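Local atomic coordinates of nucleoporin NUP82 (Chaetomium thermophilum, PDB entry 5CWW), a protein that probably serves as a structural component of the nuclear pore complex, the deposited chain being its N-terminal beta-propeller domain. Residues Arg521-Ser524 and Glu525-Ser528. Residues are numbered along the deposited sequence; the frame is centred on the assembly and turned at random.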
ATOM      1  N   ARG B 521     -28.544  -0.823   1.552  1.00 58.34           N
ATOM      2  CA  ARG B 521     -29.497  -1.135   2.614  1.00 60.13           C
ATOM      3  C   ARG B 521     -28.961  -0.687   3.971  1.00 55.54           C
ATOM      4  O   ARG B 521     -29.720  -0.235   4.827  1.00 52.90           O
ATOM      5  CB  ARG B 521     -29.816  -2.632   2.650  1.00 67.34           C
ATOM      6  CG  ARG B 521     -30.472  -3.170   1.388  1.00 78.36           C
ATOM      7  CD  ARG B 521     -31.014  -4.573   1.611  1.00 88.51           C
ATOM      8  NE  ARG B 521     -30.998  -5.376   0.390  1.00 98.13           N
ATOM      9  CZ  ARG B 521     -31.919  -5.312  -0.567  1.00107.97           C
ATOM     10  NH1 ARG B 521     -32.944  -4.477  -0.461  1.00112.62           N
ATOM     11  NH2 ARG B 521     -31.813  -6.086  -1.638  1.00110.98           N
ATOM     12  N   LEU B 522     -27.652  -0.813   4.164  1.00 52.67           N
ATOM     13  CA  LEU B 522     -27.040  -0.379   5.413  1.00 51.15           C
ATOM     14  C   LEU B 522     -27.111   1.139   5.522  1.00 53.27           C
ATOM     15  O   LEU B 522     -27.454   1.677   6.573  1.00 52.94           O
ATOM     16  CB  LEU B 522     -25.589  -0.854   5.514  1.00 49.02           C
ATOM     17  CG  LEU B 522     -24.826  -0.376   6.756  1.00 48.01           C
ATOM     18  CD1 LEU B 522     -25.579  -0.709   8.044  1.00 48.41           C
ATOM     19  CD2 LEU B 522     -23.419  -0.966   6.794  1.00 47.85           C
ATOM     20  N   GLU B 523     -26.786   1.825   4.430  1.00 55.37           N
ATOM     21  CA  GLU B 523     -26.793   3.284   4.418  1.00 56.92           C
ATOM     22  C   GLU B 523     -28.192   3.837   4.686  1.00 57.75           C
ATOM     23  O   GLU B 523     -28.345   4.840   5.384  1.00 57.21           O
ATOM     24  CB  GLU B 523     -26.268   3.815   3.082  1.00 58.62           C
ATOM     25  CG  GLU B 523     -26.291   5.341   2.964  1.00 59.92           C
ATOM     26  CD  GLU B 523     -25.401   6.029   3.985  1.00 59.03           C
ATOM     27  OE1 GLU B 523     -24.512   5.361   4.551  1.00 58.55           O
ATOM     28  OE2 GLU B 523     -25.595   7.239   4.227  1.00 57.42           O
ATOM     29  N   SER B 524     -29.210   3.189   4.127  1.00 58.51           N
ATOM     30  CA  SER B 524     -30.585   3.633   4.331  1.00 62.42           C
ATOM     31  C   SER B 524     -30.963   3.515   5.804  1.00 56.41           C
ATOM     32  O   SER B 524     -31.660   4.371   6.345  1.00 55.09           O
ATOM     33  CB  SER B 524     -31.556   2.827   3.467  1.00 72.38           C
ATOM     34  OG  SER B 524     -31.567   1.464   3.849  1.00 77.90           O
ATOM     35  N   GLU B 525     -30.495   2.455   6.453  1.00 52.94           N
ATOM     36  CA  GLU B 525     -30.727   2.288   7.881  1.00 54.21           C
ATOM     37  C   GLU B 525     -29.984   3.346   8.694  1.00 54.10           C
ATOM     38  O   GLU B 525     -30.489   3.822   9.711  1.00 54.14           O
ATOM     39  CB  GLU B 525     -30.307   0.891   8.337  1.00 55.55           C
ATOM     40  CG  GLU B 525     -30.748   0.562   9.754  1.00 58.41           C
ATOM     41  CD  GLU B 525     -32.248   0.707   9.941  1.00 62.46           C
ATOM     42  OE1 GLU B 525     -33.000   0.377   8.998  1.00 63.69           O
ATOM     43  OE2 GLU B 525     -32.673   1.160  11.026  1.00 65.61           O
ATOM     44  N   LEU B 526     -28.787   3.713   8.247  1.00 55.47           N
ATOM     45  CA  LEU B 526     -28.018   4.760   8.912  1.00 55.76           C
ATOM     46  C   LEU B 526     -28.715   6.109   8.777  1.00 57.59           C
ATOM     47  O   LEU B 526     -28.623   6.956   9.665  1.00 59.44           O
ATOM     48  CB  LEU B 526     -26.599   4.843   8.341  1.00 54.83           C
ATOM     49  CG  LEU B 526     -25.670   3.673   8.676  1.00 52.02           C
ATOM     50  CD1 LEU B 526     -24.397   3.743   7.843  1.00 52.20           C
ATOM     51  CD2 LEU B 526     -25.335   3.647  10.163  1.00 52.81           C
ATOM     52  N   GLN B 527     -29.417   6.298   7.665  1.00 57.04           N
ATOM     53  CA  GLN B 527     -30.159   7.531   7.423  1.00 58.48           C
ATOM     54  C   GLN B 527     -31.631   7.390   7.805  1.00 58.49           C
ATOM     55  O   GLN B 527     -32.437   8.266   7.501  1.00 58.79           O
ATOM     56  CB  GLN B 527     -30.040   7.934   5.952  1.00 63.00           C
ATOM     57  CG  GLN B 527     -28.630   8.309   5.527  1.00 69.25           C
ATOM     58  CD  GLN B 527     -28.555   8.762   4.081  1.00 77.12           C
ATOM     59  OE1 GLN B 527     -29.567   8.818   3.382  1.00 81.97           O
ATOM     60  NE2 GLN B 527     -27.349   9.077   3.621  1.00 79.26           N
ATOM     61  N   SER B 528     -31.972   6.290   8.472  1.00 56.09           N
ATOM     62  CA  SER B 528     -33.365   5.981   8.796  1.00 59.06           C
ATOM     63  C   SER B 528     -34.054   7.104   9.560  1.00 60.59           C
ATOM     64  O   SER B 528     -33.492   7.681  10.489  1.00 59.79           O
ATOM     65  CB  SER B 528     -33.453   4.691   9.609  1.00 60.19           C
ATOM     66  OG  SER B 528     -34.807   4.364   9.890  1.00 62.75           O
TER
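Glu525, Leu526 and Gln527 each donate a backbone N-H to the carbonyl four residues earlier, on Arg521, Leu522 and Glu523, and so finish the last turn of helix 518-526. This C-terminal helix end, packed beside helix 534-543 in an insertion between strands 509-514 and 548-554 of one propeller sheet, illustrates how side chains one turn apart supplement the backbone ladder. Glu523 has CG anti to its backbone N (chi1 178°) and bends at chi2, which brings its carboxylate obliquely across the extended chain of Gln527. There OE2 of Glu523 lies 2.6 Å from NE2 of Gln527, a weak hydrogen bond with an N-H...O angle of only 115°. The carboxylate and amide planes stand 86° apart. The other oxygen, OE1, accepts from Ser424 and passes 3.7 Å from CD1 of Leu526, whose side chain crosses that of Glu523 at about a right angle. With an alanine in place of Glu523, the Ser424 hydroxyl would probably lose this acceptor and the Gln527 amide would be freer to turn. On the flank facing helix 534-543, Glu525 forms a salt bridge with Arg537. Arg521 O accepts twice from the same face of its carbonyl plane: from Glu525 N at 3.2 Å, and from Ser524 OG at 2.7 Å.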